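Local coordinates for protein aldehyde dehydrogenase (Staphylococcus aureus, PDB 6K10) that oxidises the aldehyde 4,4'-diaponeurosporen-4-al to 4,4'-diaponeurosporenoic acid with NAD+, a step in making the carotenoid staphyloxanthin, at residues A[35-40]-A[135-140]; A[128-133]-A[421-426]. The protein carries 1 engineered substitution. All coordinates share one frame; numbering follows the deposited sequence.

Interaction 1: residues A[35-40]-A[135-140]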
ATOM      1  N   GLU A  35      -2.902  26.203   6.166  1.00 27.58           N
ATOM      2  CA  GLU A  35      -2.005  27.325   6.418  1.00 30.02           C
ATOM      3  C   GLU A  35      -0.551  26.936   6.175  1.00 29.48           C
ATOM      4  O   GLU A  35       0.231  27.739   5.655  1.00 27.81           O
ATOM      5  CB  GLU A  35      -2.201  27.842   7.842  1.00 32.44           C
ATOM      6  CG  GLU A  35      -1.289  28.998   8.208  1.00 37.49           C
ATOM      7  CD  GLU A  35      -1.753  30.321   7.626  1.00 42.45           C
ATOM      8  OE1 GLU A  35      -0.993  31.309   7.722  1.00 45.52           O
ATOM      9  OE2 GLU A  35      -2.876  30.379   7.078  1.00 40.43           O
ATOM     10  N   GLN A  36      -0.173  25.707   6.538  1.00 27.73           N
ATOM     11  CA  GLN A  36       1.191  25.254   6.278  1.00 25.88           C
ATOM     12  C   GLN A  36       1.464  25.174   4.782  1.00 24.76           C
ATOM     13  O   GLN A  36       2.571  25.485   4.327  1.00 27.30           O
ATOM     14  CB  GLN A  36       1.431  23.894   6.935  1.00 24.20           C
ATOM     15  CG  GLN A  36       1.096  23.842   8.416  1.00 24.83           C
ATOM     16  CD  GLN A  36       1.682  25.003   9.196  1.00 27.46           C
ATOM     17  OE1 GLN A  36       2.865  25.321   9.072  1.00 26.60           O
ATOM     18  NE2 GLN A  36       0.850  25.645  10.007  1.00 31.71           N
ATOM     19  N   LEU A  37       0.465  24.759   4.001  1.00 23.19           N
ATOM     20  CA  LEU A  37       0.635  24.719   2.553  1.00 24.23           C
ATOM     21  C   LEU A  37       0.814  26.121   1.982  1.00 28.35           C
ATOM     22  O   LEU A  37       1.645  26.331   1.090  1.00 30.25           O
ATOM     23  CB  LEU A  37      -0.557  24.011   1.911  1.00 23.43           C
ATOM     24  CG  LEU A  37      -0.634  22.509   2.196  1.00 23.28           C
ATOM     25  CD1 LEU A  37      -2.007  21.967   1.837  1.00 25.57           C
ATOM     26  CD2 LEU A  37       0.455  21.761   1.440  1.00 23.51           C
ATOM     27  N   LYS A  38       0.048  27.095   2.485  1.00 27.07           N
ATOM     28  CA  LYS A  38       0.257  28.486   2.088  1.00 26.15           C
ATOM     29  C   LYS A  38       1.679  28.930   2.394  1.00 25.73           C
ATOM     30  O   LYS A  38       2.362  29.507   1.539  1.00 27.83           O
ATOM     31  CB  LYS A  38      -0.730  29.410   2.805  1.00 31.44           C
ATOM     32  CG  LYS A  38      -2.186  29.083   2.608  1.00 36.48           C
ATOM     33  N   LYS A  39       2.132  28.683   3.623  1.00 25.86           N
ATOM     34  CA  LYS A  39       3.480  29.081   4.010  1.00 27.91           C
ATOM     35  C   LYS A  39       4.524  28.392   3.141  1.00 25.57           C
ATOM     36  O   LYS A  39       5.516  29.013   2.747  1.00 24.77           O
ATOM     37  CB  LYS A  39       3.710  28.768   5.489  1.00 30.80           C
ATOM     38  CG  LYS A  39       2.896  29.639   6.437  1.00 30.62           C
ATOM     39  CD  LYS A  39       2.796  29.007   7.815  1.00 35.13           C
ATOM     40  CE  LYS A  39       4.165  28.854   8.455  1.00 36.03           C
ATOM     41  NZ  LYS A  39       4.089  28.115   9.748  1.00 40.24           N
ATOM     42  N   LEU A  40       4.307  27.115   2.819  1.00 26.85           N
ATOM     43  CA  LEU A  40       5.230  26.401   1.941  1.00 22.81           C
ATOM     44  C   LEU A  40       5.307  27.062   0.570  1.00 24.33           C
ATOM     45  O   LEU A  40       6.396  27.239   0.011  1.00 24.59           O
ATOM     46  CB  LEU A  40       4.798  24.941   1.803  1.00 23.39           C
ATOM     47  CG  LEU A  40       5.763  24.029   1.044  1.00 25.46           C
ATOM     48  CD1 LEU A  40       7.115  23.991   1.738  1.00 28.35           C
ATOM     49  CD2 LEU A  40       5.186  22.629   0.904  1.00 24.23           C
ATOM     50  N   ALA A 135       2.374  14.569   2.688  1.00 21.54           N
ATOM     51  CA  ALA A 135       2.511  14.396   4.131  1.00 21.77           C
ATOM     52  C   ALA A 135       1.846  15.539   4.886  1.00 21.21           C
ATOM     53  O   ALA A 135       1.144  15.315   5.879  1.00 26.45           O
ATOM     54  CB  ALA A 135       3.989  14.289   4.507  1.00 22.63           C
ATOM     55  N   ILE A 136       2.059  16.776   4.430  1.00 19.91           N
ATOM     56  CA  ILE A 136       1.427  17.930   5.067  1.00 22.04           C
ATOM     57  C   ILE A 136      -0.087  17.825   4.967  1.00 23.95           C
ATOM     58  O   ILE A 136      -0.805  17.925   5.970  1.00 24.94           O
ATOM     59  CB  ILE A 136       1.930  19.241   4.437  1.00 20.15           C
ATOM     60  CG1 ILE A 136       3.378  19.521   4.839  1.00 22.03           C
ATOM     61  CG2 ILE A 136       1.027  20.401   4.838  1.00 19.28           C
ATOM     62  CD1 ILE A 136       3.983  20.706   4.112  1.00 23.69           C
ATOM     63  N   ALA A 137      -0.595  17.627   3.747  1.00 20.86           N
ATOM     64  CA  ALA A 137      -2.037  17.610   3.526  1.00 21.35           C
ATOM     65  C   ALA A 137      -2.713  16.477   4.284  1.00 23.37           C
ATOM     66  O   ALA A 137      -3.871  16.611   4.694  1.00 25.24           O
ATOM     67  CB  ALA A 137      -2.337  17.498   2.030  1.00 22.62           C
ATOM     68  N   ALA A 138      -2.014  15.362   4.483  1.00 23.57           N
ATOM     69  CA  ALA A 138      -2.579  14.243   5.223  1.00 23.72           C
ATOM     70  C   ALA A 138      -2.518  14.436   6.733  1.00 23.66           C
ATOM     71  O   ALA A 138      -3.100  13.629   7.465  1.00 22.21           O
ATOM     72  CB  ALA A 138      -1.867  12.945   4.836  1.00 22.70           C
ATOM     73  N   GLY A 139      -1.830  15.471   7.214  1.00 22.70           N
ATOM     74  CA  GLY A 139      -1.833  15.785   8.628  1.00 22.86           C
ATOM     75  C   GLY A 139      -0.681  15.230   9.430  1.00 23.62           C
ATOM     76  O   GLY A 139      -0.824  15.031  10.641  1.00 22.46           O
ATOM     77  N   ASN A 140       0.460  14.982   8.801  1.00 21.36           N
ATOM     78  CA  ASN A 140       1.607  14.392   9.474  1.00 24.21           C
ATOM     79  C   ASN A 140       2.616  15.468   9.864  1.00 27.47           C
ATOM     80  O   ASN A 140       2.562  16.610   9.402  1.00 28.81           O
ATOM     81  CB  ASN A 140       2.275  13.353   8.569  1.00 21.02           C
ATOM     82  CG  ASN A 140       1.331  12.242   8.160  1.00 21.48           C
ATOM     83  OD1 ASN A 140       1.213  11.227   8.845  1.00 20.97           O
ATOM     84  ND2 ASN A 140       0.647  12.431   7.037  1.00 21.36           N
TER
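Ile-136 is the centre of this contact, and both of its branches are used. Its CG2 methyl, anti to the backbone N, meets Leu-37, with CD2 of Leu-37 3.7 Å from CG2 of Ile-136. Leu-37 and Ile-136 lie alongside each other, pointing opposite ways. CD1, at the end of the other branch, meets Leu-40 obliquely, with CD2 of Leu-40 3.9 Å from CD1 of Ile-136. CB of Gln-36 lies 4.1 Å from CG2 of Ile-136. Every touching residue is buried.

The chain of Gln-36 bends at chi2 (-48°), so its amide turns away from helix 126-138. There OE1 of Gln-36 takes NZ of Lys-39 on a lone pair at 3.1 Å. Beyond Ile-136 the helix ends in a Schellman motif at Gly-139, whose phi is positive. The O of Ala-135 accepts both N and ND2 of Asn-140, the side-chain bond being 3.1 Å long and nearly straight (165°).

Outward, OD1 of Asn-140 accepts the N of Gly-113, fixing the turn to strand 104-118. This is apolar helix-to-helix packing, with Ile-78 of helix 63-89 on Leu-37 and Leu-40. Helix 126-138 joins parallel strands 104-118 and 141-145 in a beta-alpha-beta crossover.

Interaction 2: residues A[128-133]-A[421-426]; sequences VFEPLI and RYHGKY
Glu-130 reaches from helix 126-138 into the turn before helix 425-430, and its aliphatic part does the closest touching. Its CG is anti to the backbone N (chi1 178°). That carbon lies at the edge of the Tyr-422 ring, near the ring plane, with CG of Glu-130 3.5 Å from CE2 of Tyr-422. CD of Pro-131 lies obliquely, 4.1 Å from CE2 of Tyr-422. The phenol ring holds the crowded first torsion, between N and the carbonyl carbon (chi1 71°). CD2 of His-423 lies 3.6 Å above one face of the Tyr-422 ring, toward its rim. CD2 of His-423 is 3.9 Å from CG of Glu-130, so the methylene is packed by both rings.

Across the contact the carboxylate fits more loosely. OE1 of Glu-130 stays 3.7 Å from N of Gly-424. Its bonded partner is OG of Ser-427, which also bonds N of His-423, while OE2 bonds OG of Ser-77 on helix 63-89. Farther along, Gly-424, Lys-425 and Tyr-426 are partly exposed. Lys-425 starts away from helix 126-138, and its NZ forms a salt bridge with Asp-429. NH2 of Arg-421 makes a salt bridge to Glu-434 of the second subunit.

Tyr-422 is also close to the predicted active-site residue Glu-217, about 3 Å between nearest side-chain atoms. Tyr-422 thus links this packing to the probable catalytic region. The buried carboxylate of Glu-130 is held by two serine hydroxyls. These two hydroxyls would be consistent with a charged Glu-130.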
ATOM      1  N   VAL A 128      11.817  16.018  -2.853  1.00 21.41           N
ATOM      2  CA  VAL A 128      11.539  16.353  -1.460  1.00 21.03           C
ATOM      3  C   VAL A 128      10.109  16.852  -1.285  1.00 21.18           C
ATOM      4  O   VAL A 128       9.382  16.393  -0.399  1.00 21.63           O
ATOM      5  CB  VAL A 128      12.561  17.392  -0.940  1.00 20.77           C
ATOM      6  CG1 VAL A 128      12.029  18.079   0.316  1.00 24.29           C
ATOM      7  CG2 VAL A 128      13.901  16.743  -0.637  1.00 20.72           C
ATOM      8  N   PHE A 129       9.670  17.769  -2.152  1.00 19.71           N
ATOM      9  CA  PHE A 129       8.481  18.547  -1.825  1.00 21.54           C
ATOM     10  C   PHE A 129       7.177  17.942  -2.329  1.00 20.15           C
ATOM     11  O   PHE A 129       6.134  18.157  -1.700  1.00 21.59           O
ATOM     12  CB  PHE A 129       8.651  19.983  -2.326  1.00 22.14           C
ATOM     13  CG  PHE A 129       9.604  20.795  -1.483  1.00 23.05           C
ATOM     14  CD1 PHE A 129       9.147  21.411  -0.334  1.00 25.58           C
ATOM     15  CD2 PHE A 129      10.941  20.919  -1.812  1.00 22.38           C
ATOM     16  CE1 PHE A 129       9.996  22.144   0.466  1.00 28.45           C
ATOM     17  CE2 PHE A 129      11.798  21.652  -1.010  1.00 27.04           C
ATOM     18  CZ  PHE A 129      11.324  22.268   0.130  1.00 27.66           C
ATOM     19  N   GLU A 130       7.189  17.171  -3.426  1.00 22.55           N
ATOM     20  CA  GLU A 130       5.957  16.483  -3.799  1.00 19.42           C
ATOM     21  C   GLU A 130       5.534  15.455  -2.745  1.00 21.50           C
ATOM     22  O   GLU A 130       4.351  15.439  -2.373  1.00 24.23           O
ATOM     23  CB  GLU A 130       6.078  15.868  -5.197  1.00 23.44           C
ATOM     24  CG  GLU A 130       4.834  15.095  -5.610  1.00 25.51           C
ATOM     25  CD  GLU A 130       3.554  15.910  -5.449  1.00 30.48           C
ATOM     26  OE1 GLU A 130       2.532  15.339  -5.004  1.00 30.08           O
ATOM     27  OE2 GLU A 130       3.560  17.119  -5.765  1.00 30.61           O
ATOM     28  N   PRO A 131       6.426  14.602  -2.218  1.00 20.87           N
ATOM     29  CA  PRO A 131       6.006  13.809  -1.046  1.00 22.64           C
ATOM     30  C   PRO A 131       5.595  14.668   0.136  1.00 22.59           C
ATOM     31  O   PRO A 131       4.597  14.358   0.802  1.00 21.19           O
ATOM     32  CB  PRO A 131       7.242  12.954  -0.724  1.00 22.36           C
ATOM     33  CG  PRO A 131       8.074  12.984  -1.930  1.00 25.90           C
ATOM     34  CD  PRO A 131       7.804  14.277  -2.627  1.00 24.01           C
ATOM     35  N   LEU A 132       6.329  15.752   0.403  1.00 20.60           N
ATOM     36  CA  LEU A 132       6.030  16.586   1.565  1.00 20.43           C
ATOM     37  C   LEU A 132       4.621  17.163   1.495  1.00 20.80           C
ATOM     38  O   LEU A 132       3.912  17.213   2.509  1.00 21.13           O
ATOM     39  CB  LEU A 132       7.051  17.716   1.679  1.00 20.97           C
ATOM     40  CG  LEU A 132       6.892  18.592   2.923  1.00 23.46           C
ATOM     41  CD1 LEU A 132       7.204  17.792   4.181  1.00 25.94           C
ATOM     42  CD2 LEU A 132       7.756  19.842   2.843  1.00 22.31           C
ATOM     43  N   ILE A 133       4.206  17.616   0.309  1.00 17.84           N
ATOM     44  CA  ILE A 133       2.848  18.128   0.137  1.00 21.04           C
ATOM     45  C   ILE A 133       1.836  17.092   0.605  1.00 20.36           C
ATOM     46  O   ILE A 133       0.902  17.400   1.353  1.00 22.12           O
ATOM     47  CB  ILE A 133       2.601  18.525  -1.328  1.00 23.62           C
ATOM     48  CG1 ILE A 133       3.498  19.692  -1.733  1.00 24.01           C
ATOM     49  CG2 ILE A 133       1.146  18.893  -1.530  1.00 22.98           C
ATOM     50  CD1 ILE A 133       3.630  19.848  -3.232  1.00 23.14           C
ATOM     51  N   ARG A 421       2.884   4.538  -4.567  1.00 20.76           N
ATOM     52  CA  ARG A 421       2.678   5.516  -5.630  1.00 24.40           C
ATOM     53  C   ARG A 421       2.332   6.869  -5.026  1.00 23.67           C
ATOM     54  O   ARG A 421       1.944   6.961  -3.864  1.00 23.27           O
ATOM     55  CB  ARG A 421       1.573   5.054  -6.582  1.00 24.91           C
ATOM     56  CG  ARG A 421       0.177   5.196  -5.993  1.00 24.02           C
ATOM     57  CD  ARG A 421      -0.482   3.852  -5.758  1.00 29.36           C
ATOM     58  NE  ARG A 421      -1.860   3.993  -5.293  1.00 29.53           N
ATOM     59  CZ  ARG A 421      -2.917   3.568  -5.977  1.00 31.71           C
ATOM     60  NH1 ARG A 421      -4.140   3.734  -5.490  1.00 30.73           N
ATOM     61  NH2 ARG A 421      -2.747   2.984  -7.156  1.00 33.71           N
ATOM     62  N   TYR A 422       2.480   7.919  -5.832  1.00 23.09           N
ATOM     63  CA  TYR A 422       2.130   9.270  -5.389  1.00 22.33           C
ATOM     64  C   TYR A 422       1.867  10.144  -6.612  1.00 23.18           C
ATOM     65  O   TYR A 422       1.654   9.635  -7.716  1.00 21.43           O
ATOM     66  CB  TYR A 422       3.204   9.850  -4.454  1.00 20.03           C
ATOM     67  CG  TYR A 422       4.534  10.224  -5.085  1.00 21.78           C
ATOM     68  CD1 TYR A 422       5.328   9.273  -5.714  1.00 20.46           C
ATOM     69  CD2 TYR A 422       5.016  11.528  -5.016  1.00 20.79           C
ATOM     70  CE1 TYR A 422       6.554   9.611  -6.273  1.00 21.77           C
ATOM     71  CE2 TYR A 422       6.238  11.878  -5.572  1.00 24.14           C
ATOM     72  CZ  TYR A 422       7.003  10.917  -6.199  1.00 24.87           C
ATOM     73  OH  TYR A 422       8.217  11.261  -6.752  1.00 23.84           O
ATOM     74  N   HIS A 423       1.911  11.464  -6.394  1.00 21.38           N
ATOM     75  CA  HIS A 423       1.403  12.530  -7.260  1.00 21.00           C
ATOM     76  C   HIS A 423      -0.070  12.818  -7.006  1.00 22.88           C
ATOM     77  O   HIS A 423      -0.883  11.896  -6.874  1.00 23.15           O
ATOM     78  CB  HIS A 423       1.602  12.253  -8.757  1.00 22.12           C
ATOM     79  CG  HIS A 423       3.020  12.365  -9.205  1.00 21.79           C
ATOM     80  ND1 HIS A 423       3.388  12.257 -10.529  1.00 20.55           N
ATOM     81  CD2 HIS A 423       4.161  12.572  -8.509  1.00 22.39           C
ATOM     82  CE1 HIS A 423       4.695  12.407 -10.632  1.00 20.31           C
ATOM     83  NE2 HIS A 423       5.188  12.596  -9.420  1.00 20.36           N
ATOM     84  N   GLY A 424      -0.411  14.105  -6.942  1.00 23.04           N
ATOM     85  CA  GLY A 424      -1.800  14.500  -6.766  1.00 22.91           C
ATOM     86  C   GLY A 424      -2.386  13.956  -5.489  1.00 24.26           C
ATOM     87  O   GLY A 424      -1.752  13.995  -4.426  1.00 24.67           O
ATOM     88  N   LYS A 425      -3.611  13.428  -5.588  1.00 20.41           N
ATOM     89  CA  LYS A 425      -4.261  12.847  -4.418  1.00 22.69           C
ATOM     90  C   LYS A 425      -3.542  11.595  -3.926  1.00 20.09           C
ATOM     91  O   LYS A 425      -3.639  11.253  -2.740  1.00 23.07           O
ATOM     92  CB  LYS A 425      -5.727  12.541  -4.735  1.00 26.08           C
ATOM     93  CG  LYS A 425      -6.525  12.042  -3.537  1.00 26.92           C
ATOM     94  CD  LYS A 425      -8.001  11.876  -3.837  1.00 30.94           C
ATOM     95  CE  LYS A 425      -8.749  11.428  -2.587  1.00 31.87           C
ATOM     96  NZ  LYS A 425      -8.411  10.026  -2.192  1.00 28.29           N
ATOM     97  N   TYR A 426      -2.810  10.903  -4.809  1.00 21.05           N
ATOM     98  CA  TYR A 426      -2.083   9.716  -4.374  1.00 20.04           C
ATOM     99  C   TYR A 426      -0.979  10.062  -3.383  1.00 22.10           C
ATOM    100  O   TYR A 426      -0.640   9.237  -2.524  1.00 23.44           O
ATOM    101  CB  TYR A 426      -1.512   8.972  -5.586  1.00 18.82           C
ATOM    102  CG  TYR A 426      -2.580   8.501  -6.546  1.00 19.52           C
ATOM    103  CD1 TYR A 426      -3.278   7.324  -6.315  1.00 21.14           C
ATOM    104  CD2 TYR A 426      -2.897   9.242  -7.677  1.00 23.62           C
ATOM    105  CE1 TYR A 426      -4.261   6.891  -7.185  1.00 25.32           C
ATOM    106  CE2 TYR A 426      -3.877   8.820  -8.552  1.00 24.50           C
ATOM    107  CZ  TYR A 426      -4.555   7.645  -8.305  1.00 25.81           C
ATOM    108  OH  TYR A 426      -5.532   7.225  -9.179  1.00 26.77           O
TER

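How the interactions relate
From the N terminus, helix 30-46 is the first to take part. Interaction 1 closes a loop of 94 residues when 135-140 packs on 35-40. Segment 128-133 lies inside that loop, just upstream on helix 126-138, and interaction 2 joins it to 421-426 after 287 more residues. The two loops therefore cross rather than nest. Helix 126-138 serves both contacts, and their centres are 12 Å apart. They touch directly, with CD1 of Leu-40 3.7 Å from CE1 of Phe-129. Together they tie an N-terminal helix, through helix 126-138, to the turn before helix 425-430, next to the predicted active site.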